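Local coordinates for protein BT_4661 (PDB 4AK2) that binds heparin-like and probably heparan sulphate chains as a SusE-like surface protein of a gut bacterium, the part described being its glycan-binding domain, at residues A149-K153 and S154-L158; G200-R203 and K204-S207; V229-P233 and N234-N238; Q261-T264 and S265-V269. One frame throughout, in Å; residues are numbered along the deposited sequence. Where two conformers were deposited one is given.

In the fold
The four contacts come one after another along the chain, each a local turn or loop within one strand-rich ligand-binding fragment. Contacts 1, 3 and 4 all reach the mixed sheet that includes strands 157-161, 237-238, 241-254 and 268-276, whereas contact 2 lies in the loop between helix 187-195 and strand 220-222. Contacts 2 and 4, with centres about 16 Å apart, pack Arg203 against Gln261 and hold the same glucosamine residue of the bound glycan, so two loops distant in sequence share one binding surface. Contact 3 sits about 14 Å from contact 2 between centres, joined to it through Met206 and Trp236. Contact 1 touches none of the others and lies about 15 Å from contact 4, centre to centre.

Contact 1 of 4, residues A149-K153 and S154-L158; sequences AGIDK and STFRL
Asp152 and Ser154 face each other across a tight turn, with the carboxylate brought over the start of the following segment. CG of Asp152 stands anti to the backbone N (chi1 -174°), a setting that carries OD1 forward to the next residue but one. Ser154 N reaches Asp152 OD1 at 2.8 Å, nearly in line with the C-O bond, and this side-chain-to-backbone bond makes an Asx turn. In one of two conformers Ser154 OG also donates to Asp152 OD1, at 2.6 Å, on the syn side and from the same face as the amide. Thr155 crosses the aspartate at about a right angle, and a water bridges its OG1 to Asp152 O. Farther on, Ile151 slants against Phe156, Ile151 CG2 lying 4.0 Å from Phe156 CD1, and the ring also meets Phe227 edge-to-face. Arg157 folds back, Arg157 NH1 donating to Ser154 O at 2.9 Å and to Phe156 O at 2.8 Å, both oxygens lying in the guanidinium plane. The chemistry is thus divided: a polar turn at the surface, where the amide and at times the hydroxyl may ease the negative charge on Asp152, leads into an apolar contact just before strand 157-161.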
loop_
_atom_site.group_PDB
_atom_site.type_symbol
_atom_site.label_atom_id
_atom_site.label_comp_id
_atom_site.label_asym_id
_atom_site.label_seq_id
_atom_site.Cartn_x
_atom_site.Cartn_y
_atom_site.Cartn_z
ATOM N N ALA A 149 -17.626 11.464 -10.001
ATOM C CA ALA A 149 -18.871 11.859 -10.676
ATOM C C ALA A 149 -18.633 12.203 -12.158
ATOM O O ALA A 149 -17.687 12.941 -12.495
ATOM C CB ALA A 149 -19.523 13.028 -9.950
ATOM N N GLY A 150 -19.462 11.652 -13.038
ATOM C CA GLY A 150 -19.432 12.028 -14.452
ATOM C C GLY A 150 -18.506 11.170 -15.303
ATOM O O GLY A 150 -18.482 11.328 -16.521
ATOM N N ILE A 151 -17.733 10.279 -14.687
ATOM C CA ILE A 151 -16.809 9.445 -15.459
ATOM C C ILE A 151 -17.572 8.292 -16.153
ATOM O O ILE A 151 -18.378 7.589 -15.518
ATOM C CB ILE A 151 -15.667 8.904 -14.566
ATOM C CG1 ILE A 151 -14.922 10.087 -13.907
ATOM C CG2 ILE A 151 -14.743 7.989 -15.372
ATOM C CD1 ILE A 151 -14.348 11.099 -14.905
ATOM N N ASP A 152 -17.303 8.103 -17.452
ATOM C CA ASP A 152 -17.843 6.959 -18.182
ATOM C C ASP A 152 -16.953 5.761 -17.894
ATOM O O ASP A 152 -15.818 5.703 -18.398
ATOM C CB ASP A 152 -17.945 7.285 -19.678
ATOM C CG ASP A 152 -18.633 6.186 -20.488
ATOM O OD1 ASP A 152 -18.594 5.027 -20.019
ATOM O OD2 ASP A 152 -19.148 6.496 -21.589
ATOM N N LYS A 153 -17.420 4.817 -17.085
ATOM C CA LYS A 153 -16.604 3.666 -16.735
ATOM C C LYS A 153 -16.308 2.792 -17.975
ATOM O O LYS A 153 -15.248 2.148 -17.992
ATOM C CB LYS A 153 -17.256 2.829 -15.620
ATOM C CG LYS A 153 -18.357 1.922 -16.091
ATOM C CD LYS A 153 -19.179 1.500 -14.884
ATOM C CE LYS A 153 -20.542 0.947 -15.308
ATOM N NZ LYS A 153 -20.365 -0.412 -15.871
ATOM N N SER A 154 -17.211 2.768 -18.986
ATOM C CA SER A 154 -17.016 1.920 -20.165
ATOM C C SER A 154 -15.849 2.367 -21.057
ATOM O O SER A 154 -15.275 1.542 -21.788
ATOM C CB SER A 154 -18.318 1.779 -20.972
ATOM O OG SER A 154 -18.613 2.985 -21.640
ATOM N N THR A 155 -15.497 3.659 -21.009
ATOM C CA THR A 155 -14.379 4.180 -21.794
ATOM C C THR A 155 -13.144 4.467 -20.915
ATOM O O THR A 155 -12.132 4.989 -21.396
ATOM C CB THR A 155 -14.768 5.485 -22.542
ATOM O OG1 THR A 155 -15.231 6.463 -21.603
ATOM C CG2 THR A 155 -15.813 5.276 -23.674
ATOM N N PHE A 156 -13.212 4.134 -19.629
ATOM C CA PHE A 156 -12.076 4.349 -18.724
ATOM C C PHE A 156 -11.104 3.184 -18.887
ATOM O O PHE A 156 -11.525 2.034 -19.026
ATOM C CB PHE A 156 -12.589 4.430 -17.292
ATOM C CG PHE A 156 -11.596 4.976 -16.298
ATOM C CD1 PHE A 156 -11.233 6.329 -16.335
ATOM C CD2 PHE A 156 -11.033 4.153 -15.302
ATOM C CE1 PHE A 156 -10.353 6.843 -15.400
ATOM C CE2 PHE A 156 -10.147 4.685 -14.355
ATOM C CZ PHE A 156 -9.809 6.036 -14.419
ATOM N N ARG A 157 -9.805 3.496 -18.930
ATOM C CA ARG A 157 -8.741 2.473 -18.923
ATOM C C ARG A 157 -7.701 2.858 -17.883
ATOM O O ARG A 157 -7.428 4.044 -17.710
ATOM C CB ARG A 157 -8.069 2.313 -20.312
ATOM C CG ARG A 157 -9.041 1.920 -21.431
ATOM C CD ARG A 157 -9.649 0.513 -21.286
ATOM N NE ARG A 157 -10.494 0.192 -22.428
ATOM C CZ ARG A 157 -11.760 0.541 -22.544
ATOM N NH1 ARG A 157 -12.384 1.178 -21.559
ATOM N NH2 ARG A 157 -12.421 0.190 -23.641
ATOM N N LEU A 158 -7.127 1.874 -17.197
ATOM C CA LEU A 158 -6.307 2.126 -16.000
ATOM C C LEU A 158 -5.207 1.065 -15.927
ATOM O O LEU A 158 -5.482 -0.120 -16.062
ATOM C CB LEU A 158 -7.233 2.015 -14.773
ATOM C CG LEU A 158 -6.595 2.433 -13.439
ATOM C CD1 LEU A 158 -6.333 3.952 -13.402
ATOM C CD2 LEU A 158 -7.506 2.071 -12.287
HETATM O O HOH W 1 -13.889 7.552 -19.275
#

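Contact 2 of 4, residues G200-R203 and K204-S207; sequences GTSR and KPMS. With SGN (2-deoxy-6-O-sulfo-2-(sulfoamino)-alpha-D-glucopyranose), chain B.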
loop_
_atom_site.group_PDB
_atom_site.type_symbol
_atom_site.label_atom_id
_atom_site.label_comp_id
_atom_site.label_asym_id
_atom_site.label_seq_id
_atom_site.Cartn_x
_atom_site.Cartn_y
_atom_site.Cartn_z
ATOM N N GLY A 200 13.249 -5.320 -17.223
ATOM C CA GLY A 200 13.924 -4.067 -16.858
ATOM C C GLY A 200 13.202 -3.293 -15.776
ATOM O O GLY A 200 12.954 -3.830 -14.685
ATOM N N THR A 201 12.850 -2.041 -16.064
ATOM C CA THR A 201 12.079 -1.246 -15.105
ATOM C C THR A 201 10.722 -0.898 -15.710
ATOM O O THR A 201 10.075 0.054 -15.300
ATOM C CB THR A 201 12.830 0.033 -14.679
ATOM O OG1 THR A 201 13.105 0.831 -15.839
ATOM C CG2 THR A 201 14.173 -0.294 -13.995
ATOM N N SER A 202 10.307 -1.686 -16.700
ATOM C CA SER A 202 9.079 -1.407 -17.472
ATOM C C SER A 202 7.802 -1.742 -16.681
ATOM O O SER A 202 7.834 -2.423 -15.622
ATOM C CB SER A 202 9.078 -2.173 -18.798
ATOM O OG SER A 202 8.800 -3.553 -18.564
ATOM N N ARG A 203 6.656 -1.331 -17.216
ATOM C CA ARG A 203 5.383 -1.658 -16.581
ATOM C C ARG A 203 5.000 -3.115 -16.809
ATOM O O ARG A 203 4.050 -3.596 -16.183
ATOM C CB ARG A 203 4.286 -0.770 -17.155
ATOM C CG ARG A 203 3.937 -1.070 -18.607
ATOM C CD ARG A 203 2.753 -0.284 -19.119
ATOM N NE ARG A 203 2.502 -0.599 -20.524
ATOM C CZ ARG A 203 1.428 -0.220 -21.199
ATOM N NH1 ARG A 203 0.446 0.466 -20.603
ATOM N NH2 ARG A 203 1.310 -0.563 -22.474
ATOM N N LYS A 204 5.729 -3.846 -17.658
ATOM C CA LYS A 204 5.183 -5.110 -18.198
ATOM C C LYS A 204 4.697 -6.130 -17.152
ATOM O O LYS A 204 3.580 -6.679 -17.325
ATOM C CB LYS A 204 6.134 -5.731 -19.202
ATOM C CG LYS A 204 6.298 -4.885 -20.462
ATOM C CD LYS A 204 7.428 -5.378 -21.345
ATOM C CE LYS A 204 7.634 -4.459 -22.549
ATOM N NZ LYS A 204 8.876 -4.899 -23.211
ATOM N N PRO A 205 5.472 -6.373 -16.069
ATOM C CA PRO A 205 5.010 -7.413 -15.124
ATOM C C PRO A 205 3.717 -7.081 -14.385
ATOM O O PRO A 205 3.112 -7.981 -13.792
ATOM C CB PRO A 205 6.183 -7.520 -14.126
ATOM C CG PRO A 205 7.405 -7.046 -14.923
ATOM C CD PRO A 205 6.829 -5.876 -15.702
ATOM N N MET A 206 3.334 -5.813 -14.398
ATOM C CA MET A 206 2.168 -5.327 -13.657
ATOM C C MET A 206 1.074 -4.787 -14.569
ATOM O O MET A 206 0.132 -4.144 -14.097
ATOM C CB MET A 206 2.594 -4.259 -12.650
ATOM C CG MET A 206 3.243 -4.831 -11.403
ATOM S SD MET A 206 2.200 -5.948 -10.427
ATOM C CE MET A 206 0.718 -5.010 -10.079
ATOM N N SER A 207 1.193 -5.059 -15.871
ATOM C CA SER A 207 0.369 -4.407 -16.868
ATOM C C SER A 207 -0.694 -5.308 -17.517
ATOM O O SER A 207 -0.389 -6.379 -17.996
ATOM C CB SER A 207 1.273 -3.816 -17.987
ATOM O OG SER A 207 0.467 -3.338 -19.075
HETATM C C1 SGN B . 10.433 1.267 -20.400
HETATM C C2 SGN B . 9.463 2.268 -19.764
HETATM C C3 SGN B . 10.129 3.649 -19.745
HETATM C C4 SGN B . 11.494 3.582 -19.085
HETATM C C5 SGN B . 12.396 2.543 -19.758
HETATM C C6 SGN B . 13.673 2.344 -18.935
HETATM N N2 SGN B . 8.202 2.257 -20.494
HETATM O O1 SGN B . 10.583 1.529 -21.793
HETATM O O3 SGN B . 9.270 4.516 -19.003
HETATM O O4 SGN B . 12.182 4.825 -19.306
HETATM O O5 SGN B . 11.689 1.302 -19.726
HETATM O O6 SGN B . 14.527 1.418 -19.581
HETATM S S1 SGN B . 7.071 1.155 -20.273
HETATM O O1S SGN B . 5.820 1.720 -20.727
HETATM O O2S SGN B . 7.361 -0.090 -20.935
HETATM O O3S SGN B . 7.027 0.895 -18.731
HETATM S S2 SGN B . 15.798 0.925 -18.864
HETATM O O4S SGN B . 16.737 2.038 -18.740
HETATM O O5S SGN B . 16.427 -0.227 -19.851
HETATM O O6S SGN B . 15.388 0.290 -17.604
#
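The backbone from Ser202 to Ser207 winds through a short 3-10 turn, closed where Met206 N donates to Arg203 O at 2.9 Å. Ahead of it, Ser202 OG accepts from Lys204 N at 3.2 Å, and the nearly straight N-H (162°) ties the serine side chain to the first residue of the turn; the same hydroxyl also bonds Ala199 O. The aliphatic part of Lys204 runs past this oxygen, with CG 3.4 Å from Ser202 OG. Arg203 places its CG between the backbone N and the carbonyl carbon (chi1 69°), then stretches out straight, and Ser207 OG lies over one face of its guanidinium, off toward the rim. That hydroxyl is hydrogen-bonded to Asp159, whose carboxylate joins Glu210 and Asp259 in salt bridges to Arg203, so the arginine is engaged within the protein while its backbone serves the glycan. Arg203 N gives a 2.7 Å hydrogen bond to O3S of the N-sulfate of the glucosamine residue, and Thr201 OG1 donates to O6S of its 6-O-sulfate at 2.9 Å. Two sulfates of one sugar are thereby held by a single short run of the glycan pocket. Behind the turn, Pro205 packs on Trp192 and Tyr195 of helix 187-195, and Met206 also leans on Trp192.

Contact 3 of 4, residues V229-P233 and N234-N238; sequences VHINP and NLWRN. With NA (sodium ion), chain D.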
loop_
_atom_site.group_PDB
_atom_site.type_symbol
_atom_site.label_atom_id
_atom_site.label_comp_id
_atom_site.label_asym_id
_atom_site.label_seq_id
_atom_site.Cartn_x
_atom_site.Cartn_y
_atom_site.Cartn_z
ATOM N N VAL A 229 -7.366 -4.145 -8.742
ATOM C CA VAL A 229 -6.018 -4.679 -8.880
ATOM C C VAL A 229 -6.057 -6.191 -8.564
ATOM O O VAL A 229 -6.543 -6.565 -7.503
ATOM C CB VAL A 229 -4.983 -3.985 -7.956
ATOM C CG1 VAL A 229 -3.630 -4.684 -8.050
ATOM C CG2 VAL A 229 -4.870 -2.486 -8.259
ATOM N N HIS A 230 -5.555 -7.012 -9.494
ATOM C CA HIS A 230 -5.406 -8.439 -9.321
ATOM C C HIS A 230 -4.010 -8.809 -9.042
ATOM O O HIS A 230 -3.106 -8.279 -9.680
ATOM C CB HIS A 230 -5.850 -9.173 -10.604
ATOM C CG HIS A 230 -7.273 -8.896 -10.970
ATOM N ND1 HIS A 230 -8.248 -9.841 -10.890
ATOM C CD2 HIS A 230 -7.887 -7.731 -11.386
ATOM C CE1 HIS A 230 -9.419 -9.286 -11.252
ATOM N NE2 HIS A 230 -9.203 -8.000 -11.560
ATOM N N ILE A 231 -3.785 -9.660 -8.050
ATOM C CA ILE A 231 -2.477 -10.224 -7.722
ATOM C C ILE A 231 -2.559 -11.718 -7.983
ATOM O O ILE A 231 -3.449 -12.410 -7.454
ATOM C CB ILE A 231 -2.077 -9.939 -6.263
ATOM C CG1 ILE A 231 -1.855 -8.438 -6.080
ATOM C CG2 ILE A 231 -0.871 -10.766 -5.819
ATOM C CD1 ILE A 231 -0.657 -7.860 -6.815
ATOM N N ASN A 232 -1.702 -12.240 -8.842
ATOM C CA ASN A 232 -1.752 -13.659 -9.176
ATOM C C ASN A 232 -1.049 -14.497 -8.135
ATOM O O ASN A 232 -0.143 -14.003 -7.477
ATOM C CB ASN A 232 -1.167 -13.875 -10.580
ATOM C CG ASN A 232 -2.150 -13.480 -11.645
ATOM O OD1 ASN A 232 -3.371 -13.702 -11.510
ATOM N ND2 ASN A 232 -1.650 -12.872 -12.712
ATOM N N PRO A 233 -1.502 -15.758 -7.961
ATOM C CA PRO A 233 -0.944 -16.634 -6.920
ATOM C C PRO A 233 0.458 -17.150 -7.242
ATOM O O PRO A 233 0.841 -17.280 -8.409
ATOM C CB PRO A 233 -1.928 -17.796 -6.874
ATOM C CG PRO A 233 -2.504 -17.844 -8.253
ATOM C CD PRO A 233 -2.614 -16.403 -8.691
ATOM N N ASN A 234 1.208 -17.443 -6.192
ATOM C CA ASN A 234 2.441 -18.202 -6.288
ATOM C C ASN A 234 3.596 -17.485 -7.013
ATOM O O ASN A 234 4.554 -18.152 -7.407
ATOM C CB ASN A 234 2.204 -19.599 -6.932
ATOM C CG ASN A 234 3.354 -20.569 -6.682
ATOM O OD1 ASN A 234 3.839 -20.670 -5.560
ATOM N ND2 ASN A 234 3.790 -21.310 -7.717
ATOM N N LEU A 235 3.534 -16.151 -7.139
ATOM C CA LEU A 235 4.594 -15.394 -7.845
ATOM C C LEU A 235 5.392 -14.485 -6.903
ATOM O O LEU A 235 6.592 -14.278 -7.092
ATOM C CB LEU A 235 3.971 -14.565 -8.987
ATOM C CG LEU A 235 3.238 -15.416 -10.038
ATOM C CD1 LEU A 235 2.736 -14.510 -11.151
ATOM C CD2 LEU A 235 4.159 -16.500 -10.596
ATOM N N TRP A 236 4.728 -13.919 -5.886
ATOM C CA TRP A 236 5.377 -12.968 -4.987
ATOM C C TRP A 236 6.006 -13.746 -3.862
ATOM O O TRP A 236 5.520 -13.766 -2.722
ATOM C CB TRP A 236 4.375 -11.948 -4.498
ATOM C CG TRP A 236 3.885 -11.029 -5.568
ATOM C CD1 TRP A 236 2.824 -11.216 -6.482
ATOM C CD2 TRP A 236 4.462 -9.723 -5.882
ATOM N NE1 TRP A 236 2.716 -10.118 -7.317
ATOM C CE2 TRP A 236 3.669 -9.169 -6.969
ATOM C CE3 TRP A 236 5.505 -8.956 -5.334
ATOM C CZ2 TRP A 236 3.936 -7.921 -7.510
ATOM C CZ3 TRP A 236 5.775 -7.695 -5.878
ATOM C CH2 TRP A 236 5.023 -7.196 -6.963
ATOM N N ARG A 237 7.113 -14.395 -4.196
ATOM C CA ARG A 237 7.817 -15.311 -3.304
ATOM C C ARG A 237 9.166 -15.624 -3.949
ATOM O O ARG A 237 9.352 -15.494 -5.171
ATOM C CB ARG A 237 7.010 -16.605 -3.115
ATOM C CG ARG A 237 7.043 -17.542 -4.324
ATOM C CD ARG A 237 6.152 -18.793 -4.142
ATOM N NE ARG A 237 6.701 -19.731 -3.145
ATOM C CZ ARG A 237 6.694 -21.068 -3.209
ATOM N NH1 ARG A 237 6.066 -21.712 -4.173
ATOM N NH2 ARG A 237 7.315 -21.779 -2.271
ATOM N N ASN A 238 10.073 -16.096 -3.125
ATOM C CA ASN A 238 11.304 -16.689 -3.602
ATOM C C ASN A 238 11.731 -17.740 -2.575
ATOM O O ASN A 238 10.944 -18.066 -1.654
ATOM C CB ASN A 238 12.386 -15.640 -3.923
ATOM C CG ASN A 238 12.935 -14.915 -2.686
ATOM O OD1 ASN A 238 12.668 -15.266 -1.546
ATOM N ND2 ASN A 238 13.704 -13.873 -2.938
HETATM NA NA NA D . 7.959 -14.897 -9.356
HETATM O O HOH W 2 1.830 -14.231 -5.624
HETATM O O HOH W 3 8.319 -17.171 -9.759
#
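This is a local loop contact, packed through Ile231 and Trp236, that joins the central strand of a three-stranded antiparallel sheet to the larger sheet: strand 229-231 leads through an irregular turn into strand 237-238, which pairs with strand 241-254. Ile231 meets the indole at about a right angle, its CG2 lying 3.8 Å from Trp236 CD1 and its CD1 4.1 Å from Trp236 NE1, so both branches touch the pyrrole part of the ring. The methyl CG2 comes in because it stands anti to the backbone N, with CG1 beside that nitrogen (chi1 -67°). Trp236 NE1 is satisfied by Leu219 O, and the ring stacks on Phe276. A water links the two arms of the loop, donating to Asn232 O at 2.7 Å and accepting from Trp236 N at 2.9 Å. Trp236 also forms the centre of an inverse gamma turn. Next to it, Leu235 directs CD1 onto Asn232 CB at 4.0 Å, while its carbonyl is turned aside: Leu235 O binds a sodium ion at 2.7 Å, a site completed in part by a water and Ser194. On the outer side, Arg237 NH1 donates to Asn234 OD1 in the carbonyl plane, on a lone pair. A leucine in place of Trp236 would probably open a gap beside Ile231 and Phe276 and leave Leu219 O without its indole donor. The buried indole N-H is thus paired with a main-chain oxygen, and Leu235 O offers the sodium ion a neutral main-chain ligand.

Contact 4 of 4, residues Q261-T264 and S265-V269; sequences QAAT and SGARV. With IDS (2-O-sulfo-alpha-L-idopyranuronic acid), chain C; SGN (2-deoxy-6-O-sulfo-2-(sulfoamino)-alpha-D-glucopyranose), chain E; SGN (2-deoxy-6-O-sulfo-2-(sulfoamino)-alpha-D-glucopyranose), chain B.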
loop_
_atom_site.group_PDB
_atom_site.type_symbol
_atom_site.label_atom_id
_atom_site.label_comp_id
_atom_site.label_asym_id
_atom_site.label_seq_id
_atom_site.Cartn_x
_atom_site.Cartn_y
_atom_site.Cartn_z
ATOM N N GLN A 261 -0.680 4.159 -21.460
ATOM C CA GLN A 261 0.768 4.153 -21.336
ATOM C C GLN A 261 1.380 5.543 -21.325
ATOM O O GLN A 261 2.278 5.816 -20.514
ATOM C CB GLN A 261 1.392 3.329 -22.469
ATOM C CG GLN A 261 2.867 3.014 -22.287
ATOM C CD GLN A 261 3.429 2.176 -23.431
ATOM O OE1 GLN A 261 2.957 2.242 -24.588
ATOM N NE2 GLN A 261 4.431 1.351 -23.105
ATOM N N ALA A 262 0.912 6.389 -22.243
ATOM C CA ALA A 262 1.530 7.701 -22.523
ATOM C C ALA A 262 0.720 8.843 -21.871
ATOM O O ALA A 262 0.856 10.003 -22.221
ATOM C CB ALA A 262 1.757 7.920 -24.034
ATOM N N ALA A 263 -0.124 8.513 -20.896
ATOM C CA ALA A 263 -0.878 9.536 -20.208
ATOM C C ALA A 263 0.035 10.663 -19.726
ATOM O O ALA A 263 1.138 10.422 -19.213
ATOM C CB ALA A 263 -1.603 8.925 -19.021
ATOM N N THR A 264 -0.432 11.894 -19.872
ATOM C CA THR A 264 0.349 13.022 -19.426
ATOM C C THR A 264 0.271 13.186 -17.909
ATOM O O THR A 264 -0.481 12.436 -17.216
ATOM C CB THR A 264 -0.060 14.300 -20.214
ATOM O OG1 THR A 264 -1.463 14.539 -19.998
ATOM C CG2 THR A 264 0.201 14.105 -21.721
ATOM N N SER A 265 1.056 14.127 -17.371
ATOM C CA SER A 265 1.371 14.143 -15.935
ATOM C C SER A 265 0.133 14.250 -15.021
ATOM O O SER A 265 0.117 13.692 -13.902
ATOM C CB SER A 265 2.425 15.247 -15.633
ATOM O OG SER A 265 1.874 16.538 -15.749
ATOM N N GLY A 266 -0.910 14.927 -15.503
ATOM C CA GLY A 266 -2.120 15.107 -14.679
ATOM C C GLY A 266 -3.031 13.880 -14.650
ATOM O O GLY A 266 -4.040 13.891 -13.945
ATOM N N ALA A 267 -2.713 12.842 -15.430
ATOM C CA ALA A 267 -3.503 11.598 -15.451
ATOM C C ALA A 267 -2.690 10.426 -14.871
ATOM O O ALA A 267 -2.780 9.301 -15.346
ATOM C CB ALA A 267 -3.969 11.319 -16.883
ATOM N N ARG A 268 -1.900 10.734 -13.829
ATOM C CA ARG A 268 -1.016 9.794 -13.161
ATOM C C ARG A 268 -1.201 9.917 -11.681
ATOM O O ARG A 268 -1.117 11.020 -11.119
ATOM C CB ARG A 268 0.429 10.127 -13.484
ATOM C CG ARG A 268 0.737 10.253 -14.977
ATOM C CD ARG A 268 2.217 10.477 -15.215
ATOM N NE ARG A 268 2.460 10.796 -16.619
ATOM C CZ ARG A 268 3.576 11.362 -17.063
ATOM N NH1 ARG A 268 4.520 11.696 -16.183
ATOM N NH2 ARG A 268 3.707 11.639 -18.359
ATOM N N VAL A 269 -1.381 8.773 -11.034
ATOM C CA VAL A 269 -1.657 8.728 -9.577
ATOM C C VAL A 269 -1.039 7.486 -8.980
ATOM O O VAL A 269 -0.771 6.507 -9.715
ATOM C CB VAL A 269 -3.187 8.778 -9.290
ATOM C CG1 VAL A 269 -3.741 10.194 -9.448
ATOM C CG2 VAL A 269 -3.949 7.744 -10.141
HETATM C C1 IDS C . 8.988 12.056 -13.666
HETATM C C2 IDS C . 7.800 11.471 -12.948
HETATM C C3 IDS C . 8.140 10.752 -11.617
HETATM C C4 IDS C . 9.105 11.568 -10.769
HETATM C C5 IDS C . 10.302 11.933 -11.655
HETATM C C6 IDS C . 11.397 12.597 -10.880
HETATM O O2 IDS C . 6.825 12.514 -12.796
HETATM O O3 IDS C . 8.732 9.481 -11.925
HETATM O O4 IDS C . 8.401 12.733 -10.320
HETATM O O5 IDS C . 9.843 12.729 -12.753
HETATM O O6A IDS C . 11.881 11.952 -9.924
HETATM O O6B IDS C . 11.781 13.737 -11.200
HETATM S S IDS C . 5.337 12.209 -12.592
HETATM O O1S IDS C . 4.668 13.427 -13.071
HETATM O O2S IDS C . 5.036 11.017 -13.391
HETATM O O3S IDS C . 5.145 11.971 -11.131
HETATM C C1 SGN E . 11.942 10.426 -17.687
HETATM C C2 SGN E . 12.719 10.961 -16.467
HETATM C C3 SGN E . 11.912 10.819 -15.165
HETATM C C4 SGN E . 10.530 11.457 -15.387
HETATM C C5 SGN E . 9.826 10.795 -16.606
HETATM C C6 SGN E . 8.440 11.332 -16.970
HETATM N N2 SGN E . 14.039 10.338 -16.403
HETATM O O3 SGN E . 12.581 11.455 -14.071
HETATM O O4 SGN E . 9.680 10.992 -14.316
HETATM O O5 SGN E . 10.661 11.044 -17.752
HETATM O O6 SGN E . 8.608 12.710 -17.279
HETATM S S1 SGN E . 15.284 11.027 -17.153
HETATM O O1S SGN E . 14.886 11.302 -18.519
HETATM O O2S SGN E . 15.597 12.186 -16.375
HETATM O O3S SGN E . 16.416 9.906 -17.120
HETATM S S2 SGN E . 7.345 13.556 -17.551
HETATM O O4S SGN E . 6.652 13.620 -16.260
HETATM O O5S SGN E . 6.484 12.723 -18.602
HETATM O O6S SGN E . 7.763 14.833 -17.958
HETATM C C1 SGN B . 10.433 1.267 -20.400
HETATM C C2 SGN B . 9.463 2.268 -19.764
HETATM C C3 SGN B . 10.129 3.649 -19.745
HETATM C C4 SGN B . 11.494 3.582 -19.085
HETATM C C5 SGN B . 12.396 2.543 -19.758
HETATM C C6 SGN B . 13.673 2.344 -18.935
HETATM N N2 SGN B . 8.202 2.257 -20.494
HETATM O O1 SGN B . 10.583 1.529 -21.793
HETATM O O3 SGN B . 9.270 4.516 -19.003
HETATM O O4 SGN B . 12.182 4.825 -19.306
HETATM O O5 SGN B . 11.689 1.302 -19.726
HETATM O O6 SGN B . 14.527 1.418 -19.581
HETATM S S1 SGN B . 7.071 1.155 -20.273
HETATM O O1S SGN B . 5.820 1.720 -20.727
HETATM O O2S SGN B . 7.361 -0.090 -20.935
HETATM O O3S SGN B . 7.027 0.895 -18.731
HETATM S S2 SGN B . 15.798 0.925 -18.864
HETATM O O4S SGN B . 16.737 2.038 -18.740
HETATM O O5S SGN B . 16.427 -0.227 -19.851
HETATM O O6S SGN B . 15.388 0.290 -17.604
HETATM O O HOH W 4 3.251 11.339 -21.504
HETATM O O HOH W 5 -1.770 16.152 -17.934
#
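Arg268 turns its guanidinium back onto Ala263 and grips one carbonyl oxygen side-on with two nitrogens, NE to Ala263 O at 2.9 Å and NH2 to Ala263 O at 3.0 Å. Both bonds lie in the guanidinium plane, but only NH2 comes along a lone pair of the carbonyl; NE sits above the carbonyl plane. The far edge serves the glycan: Arg268 NH1 donates to O2S of the iduronic acid 2-O-sulfate at 2.9 Å and to O4S of the 6-O-sulfate on a glucosamine residue, also at 2.9 Å, while Arg268 NH2 donates to O5S of that second sulfate at 3.0 Å. A lysine in its place would probably lose the paired grip on Ala263 O, leaving its end freer to swing and one of the two sulfates without a donor. The loop doing this leads from strand 241-254 into strand 268-276, in the glycan-binding surface of a SusE-like protein. Its turn closes where Ala267 N donates to Thr264 O at 2.9 Å, and Ala263 CB rests on Ala267 CB. Earlier in the loop, Gln261, extended beyond CG, sends NE2 to O1S of another glucosamine's N-sulfate at 2.8 Å. Farther out, Asp259 accepts from Gln261 N, and Arg161 NE bonds Gln261 O.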